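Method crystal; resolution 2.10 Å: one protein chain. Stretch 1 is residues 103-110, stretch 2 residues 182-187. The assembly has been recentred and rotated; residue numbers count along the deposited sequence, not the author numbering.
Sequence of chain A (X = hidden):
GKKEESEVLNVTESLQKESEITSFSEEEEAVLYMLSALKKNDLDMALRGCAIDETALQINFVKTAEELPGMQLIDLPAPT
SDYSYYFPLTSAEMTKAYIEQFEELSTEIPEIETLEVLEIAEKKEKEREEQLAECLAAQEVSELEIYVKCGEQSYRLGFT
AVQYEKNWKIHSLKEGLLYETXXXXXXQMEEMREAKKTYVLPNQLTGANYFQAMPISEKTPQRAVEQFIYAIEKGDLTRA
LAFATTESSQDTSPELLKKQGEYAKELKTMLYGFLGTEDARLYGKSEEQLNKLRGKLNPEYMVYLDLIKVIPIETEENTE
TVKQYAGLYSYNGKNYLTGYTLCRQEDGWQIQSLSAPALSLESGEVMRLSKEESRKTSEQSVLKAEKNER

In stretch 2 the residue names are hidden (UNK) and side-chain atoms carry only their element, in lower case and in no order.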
ATOM      1  N   GLU A 103      14.275   2.370   2.330  1.00 42.15           N
ATOM      2  CA  GLU A 103      15.340   2.133   1.339  1.00 44.01           C
ATOM      3  C   GLU A 103      16.032   3.430   0.927  1.00 45.82           C
ATOM      4  O   GLU A 103      17.267   3.491   0.870  1.00 45.10           O
ATOM      5  CB  GLU A 103      14.786   1.395   0.116  1.00 40.53           C
ATOM      6  CG  GLU A 103      14.401  -0.054   0.406  1.00 40.69           C
ATOM      7  CD  GLU A 103      13.695  -0.738  -0.764  1.00 42.82           C
ATOM      8  OE1 GLU A 103      13.245  -0.042  -1.687  1.00 43.45           O
ATOM      9  OE2 GLU A 103      13.578  -1.979  -0.766  1.00 47.05           O
ATOM     10  N   GLU A 104      15.239   4.468   0.669  1.00 44.64           N
ATOM     11  CA  GLU A 104      15.783   5.772   0.295  1.00 47.67           C
ATOM     12  C   GLU A 104      16.762   6.323   1.352  1.00 50.43           C
ATOM     13  O   GLU A 104      17.900   6.679   1.014  1.00 52.65           O
ATOM     14  CB  GLU A 104      14.659   6.765   0.037  1.00 48.32           C
ATOM     15  CG  GLU A 104      15.139   8.122  -0.435  1.00 54.97           C
ATOM     16  CD  GLU A 104      14.009   9.070  -0.786  1.00 61.70           C
ATOM     17  OE1 GLU A 104      12.850   8.618  -0.924  1.00 64.80           O
ATOM     18  OE2 GLU A 104      14.292  10.276  -0.932  1.00 72.53           O
ATOM     19  N   LEU A 105      16.339   6.385   2.615  1.00 47.22           N
ATOM     20  CA  LEU A 105      17.224   6.874   3.688  1.00 50.02           C
ATOM     21  C   LEU A 105      18.453   5.993   3.850  1.00 50.48           C
ATOM     22  O   LEU A 105      19.529   6.487   4.174  1.00 58.99           O
ATOM     23  CB  LEU A 105      16.505   6.941   5.040  1.00 53.47           C
ATOM     24  CG  LEU A 105      15.758   8.218   5.419  1.00 58.68           C
ATOM     25  CD1 LEU A 105      14.535   8.440   4.534  1.00 60.44           C
ATOM     26  CD2 LEU A 105      15.346   8.147   6.882  1.00 59.19           C
ATOM     27  N   SER A 106      18.283   4.688   3.664  1.00 47.83           N
ATOM     28  CA  SER A 106      19.398   3.743   3.741  1.00 51.61           C
ATOM     29  C   SER A 106      20.388   3.974   2.602  1.00 53.89           C
ATOM     30  O   SER A 106      21.565   3.694   2.750  1.00 57.58           O
ATOM     31  CB  SER A 106      18.897   2.297   3.708  1.00 52.04           C
ATOM     32  OG  SER A 106      18.253   1.947   4.928  1.00 57.28           O
ATOM     33  N   THR A 107      19.900   4.483   1.474  1.00 53.42           N
ATOM     34  CA  THR A 107      20.750   4.825   0.341  1.00 55.26           C
ATOM     35  C   THR A 107      21.374   6.199   0.542  1.00 55.51           C
ATOM     36  O   THR A 107      22.574   6.361   0.386  1.00 56.96           O
ATOM     37  CB  THR A 107      19.945   4.822  -0.977  1.00 56.94           C
ATOM     38  OG1 THR A 107      19.641   3.477  -1.338  1.00 60.19           O
ATOM     39  CG2 THR A 107      20.723   5.472  -2.124  1.00 62.96           C
ATOM     40  N   GLU A 108      20.552   7.184   0.890  1.00 58.03           N
ATOM     41  CA  GLU A 108      20.994   8.587   0.926  1.00 60.92           C
ATOM     42  C   GLU A 108      21.857   8.959   2.132  1.00 61.04           C
ATOM     43  O   GLU A 108      22.357  10.076   2.206  1.00 68.82           O
ATOM     44  CB  GLU A 108      19.786   9.527   0.846  1.00 59.49           C
ATOM     45  CG  GLU A 108      19.082   9.489  -0.497  1.00 61.47           C
ATOM     46  CD  GLU A 108      19.997   9.859  -1.647  1.00 67.15           C
ATOM     47  OE1 GLU A 108      20.692  10.892  -1.550  1.00 75.75           O
ATOM     48  OE2 GLU A 108      20.020   9.119  -2.653  1.00 71.32           O
ATOM     49  N   ILE A 109      22.006   8.038   3.077  1.00 59.96           N
ATOM     50  CA  ILE A 109      22.916   8.205   4.200  1.00 61.89           C
ATOM     51  C   ILE A 109      23.953   7.096   4.118  1.00 64.94           C
ATOM     52  O   ILE A 109      23.669   5.952   4.486  1.00 60.67           O
ATOM     53  CB  ILE A 109      22.196   8.106   5.548  1.00 60.65           C
ATOM     54  CG1 ILE A 109      21.042   9.104   5.600  1.00 65.33           C
ATOM     55  CG2 ILE A 109      23.179   8.347   6.688  1.00 64.02           C
ATOM     56  CD1 ILE A 109      20.093   8.886   6.761  1.00 69.05           C
ATOM     57  N   PRO A 110      25.159   7.426   3.623  1.00 69.52           N
ATOM     58  CA  PRO A 110      26.186   6.398   3.487  1.00 72.62           C
ATOM     59  C   PRO A 110      26.678   5.948   4.867  1.00 76.26           C
ATOM     60  O   PRO A 110      26.804   6.783   5.780  1.00 76.67           O
ATOM     61  CB  PRO A 110      27.293   7.115   2.704  1.00 76.28           C
ATOM     62  CG  PRO A 110      27.153   8.553   3.091  1.00 73.99           C
ATOM     63  CD  PRO A 110      25.684   8.778   3.340  1.00 71.33           C
ATOM     64  N   UNK A 182       8.621  14.331  -3.641  1.00 64.97           N
ATOM     65  CA  UNK A 182       9.800  15.179  -3.800  1.00 68.87           C
ATOM     66  C   UNK A 182      10.202  15.809  -2.473  1.00 68.26           C
ATOM     67  O   UNK A 182      10.436  17.013  -2.400  1.00 73.59           O
ATOM     68  c   UNK A 182       9.569  16.271  -4.870  1.00 76.71           C
ATOM     69  c   UNK A 182       9.020  15.717  -6.180  1.00 81.66           C
ATOM     70  o   UNK A 182       8.307  16.456  -6.892  1.00 81.83           O
ATOM     71  o   UNK A 182       9.304  14.544  -6.501  1.00 85.54           O
ATOM     72  N   UNK A 183      10.267  14.989  -1.427  1.00 65.42           N
ATOM     73  CA  UNK A 183      10.823  15.408  -0.145  1.00 66.87           C
ATOM     74  C   UNK A 183      12.171  14.708   0.051  1.00 64.97           C
ATOM     75  O   UNK A 183      12.294  13.508  -0.202  1.00 62.17           O
ATOM     76  c   UNK A 183       8.606  15.936   0.936  1.00 67.55           C
ATOM     77  c   UNK A 183       7.530  15.281   0.130  1.00 69.88           C
ATOM     78  c   UNK A 183       9.878  15.096   1.038  1.00 67.39           C
ATOM     79  c   UNK A 183      10.553  15.398   2.374  1.00 70.50           C
ATOM     80  N   UNK A 184      13.193  15.456   0.490  1.00 61.13           N
ATOM     81  CA  UNK A 184      14.500  14.830   0.674  1.00 61.50           C
ATOM     82  C   UNK A 184      14.558  13.964   1.923  1.00 56.67           C
ATOM     83  O   UNK A 184      14.006  14.330   2.963  1.00 51.36           O
ATOM     84  c   UNK A 184      15.457  16.023   0.817  1.00 67.71           C
ATOM     85  c   UNK A 184      13.245  16.906   0.715  1.00 65.76           C
ATOM     86  c   UNK A 184      14.676  17.231   0.429  1.00 70.37           C
ATOM     87  N   UNK A 185      15.229  12.825   1.811  1.00 55.21           N
ATOM     88  CA  UNK A 185      15.430  11.931   2.947  1.00 52.61           C
ATOM     89  C   UNK A 185      16.229  12.587   4.061  1.00 55.81           C
ATOM     90  O   UNK A 185      15.953  12.350   5.239  1.00 58.46           O
ATOM     91  c   UNK A 185      16.125  10.665   2.491  1.00 54.04           C
ATOM     92  N   UNK A 186      17.206  13.416   3.687  1.00 59.04           N
ATOM     93  CA  UNK A 186      18.117  14.036   4.637  1.00 61.27           C
ATOM     94  C   UNK A 186      18.781  15.305   4.094  1.00 63.81           C
ATOM     95  O   UNK A 186      18.706  15.603   2.910  1.00 61.53           O
ATOM     96  c   UNK A 186      19.218  13.039   5.006  1.00 66.18           C
ATOM     97  s   UNK A 186      20.396  12.690   3.677  1.00 68.73           S
ATOM     98  N   UNK A 187      19.429  16.056   4.977  1.00 65.25           N
ATOM     99  CA  UNK A 187      20.379  17.086   4.549  1.00 69.89           C
ATOM    100  C   UNK A 187      21.615  16.991   5.431  1.00 70.24           C
ATOM    101  O   UNK A 187      21.518  16.686   6.625  1.00 65.42           O
ATOM    102  c   UNK A 187      18.426  18.580   3.895  1.00 74.95           C
ATOM    103  c   UNK A 187      19.796  18.528   4.574  1.00 75.24           C
ATOM    104  c   UNK A 187      19.716  19.073   5.992  1.00 77.25           C
TER

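Position 182 carries four side-chain atoms, two carbons and two oxygens, with both oxygens on the second carbon. That is a one-methylene carboxylate. Its CA-to-CB bond points away from stretch 1, and the side chain touches nothing there. The residue is Asp-182, with chi1 at -50° (m) and a positive phi of 61°.

Position 183 has four carbons and no heteroatom. The chain forks at the first carbon, and one arm is two carbons long while the other is a single methyl, which excludes a leucine-type fork at the second carbon. The CA-to-CB bond runs sideways and the end of the side chain turns off from stretch 1, which it does not touch; what approaches is the backbone, where O lies 3.9 Å from Glu-104 OE2. Two oxygens at this distance are neighbours without a hydrogen bond. The residue is Ile-183, chi1 m and chi2 p.

Position 184 shows three carbons that close a ring onto the backbone N: one of them lies about 1.5 Å from N, as a covalent bond requires. The CA-to-CB bond points away, and the ring touches nothing on stretch 1. A five-membered ring that includes the backbone nitrogen defines Pro-184, whose pucker is C-gamma exo.

Position 185 has a single side-chain carbon, directed toward the helix. This carbon is 3.4 Å from Leu-105 CD1, a tight apolar contact, and 4.2 Å from Glu-108 CB. It also lies 3.9 Å from Glu-104 OE2, the same distance that separates this oxygen from the backbone N of 185. One carbon and nothing beyond it gives Ala-185. Its CA is 5.4 Å from that of Leu-105, so the two backbones approach closely here.

Position 186 has one carbon followed by one sulfur, which ends the chain and lies 3.6 Å from Glu-108 O and 4.1 Å from Ile-109 CG1, the latter an apolar contact. One carbon and a terminal sulfur identify Cys-186, with chi1 at 70° (p). Ile-109 is the first residue to leave helical phi/psi, so the sulfur packs where the helix gives way to loop.

Position 187 has three carbons, one bonded to CA and carrying the other two; none touches stretch 1. A symmetric fork of this kind is Val-187, chi1 m. It lies in a strand.

The contact is small, burying 250 Å² over both sides, and works by packing: no hydrogen bond crosses it. Ala-185 is its centre, with 83 Å² covered, and Cys-186 follows with 47 Å². Along the helix, Glu-104, Leu-105 and Glu-108 meet the alanine, Leu-105 through an end that comes nearer although its CA-to-CB bond points sideways. The carboxylate of Glu-104 borders this patch but finds its hydrogen bonds elsewhere in the structure. Within stretch 1, Glu-108 N donates to Glu-104 O at 2.7 Å, helping to hold together the helical turn against which Ala-185 rests.

Stretch 2, residues 182-187: DIPACV
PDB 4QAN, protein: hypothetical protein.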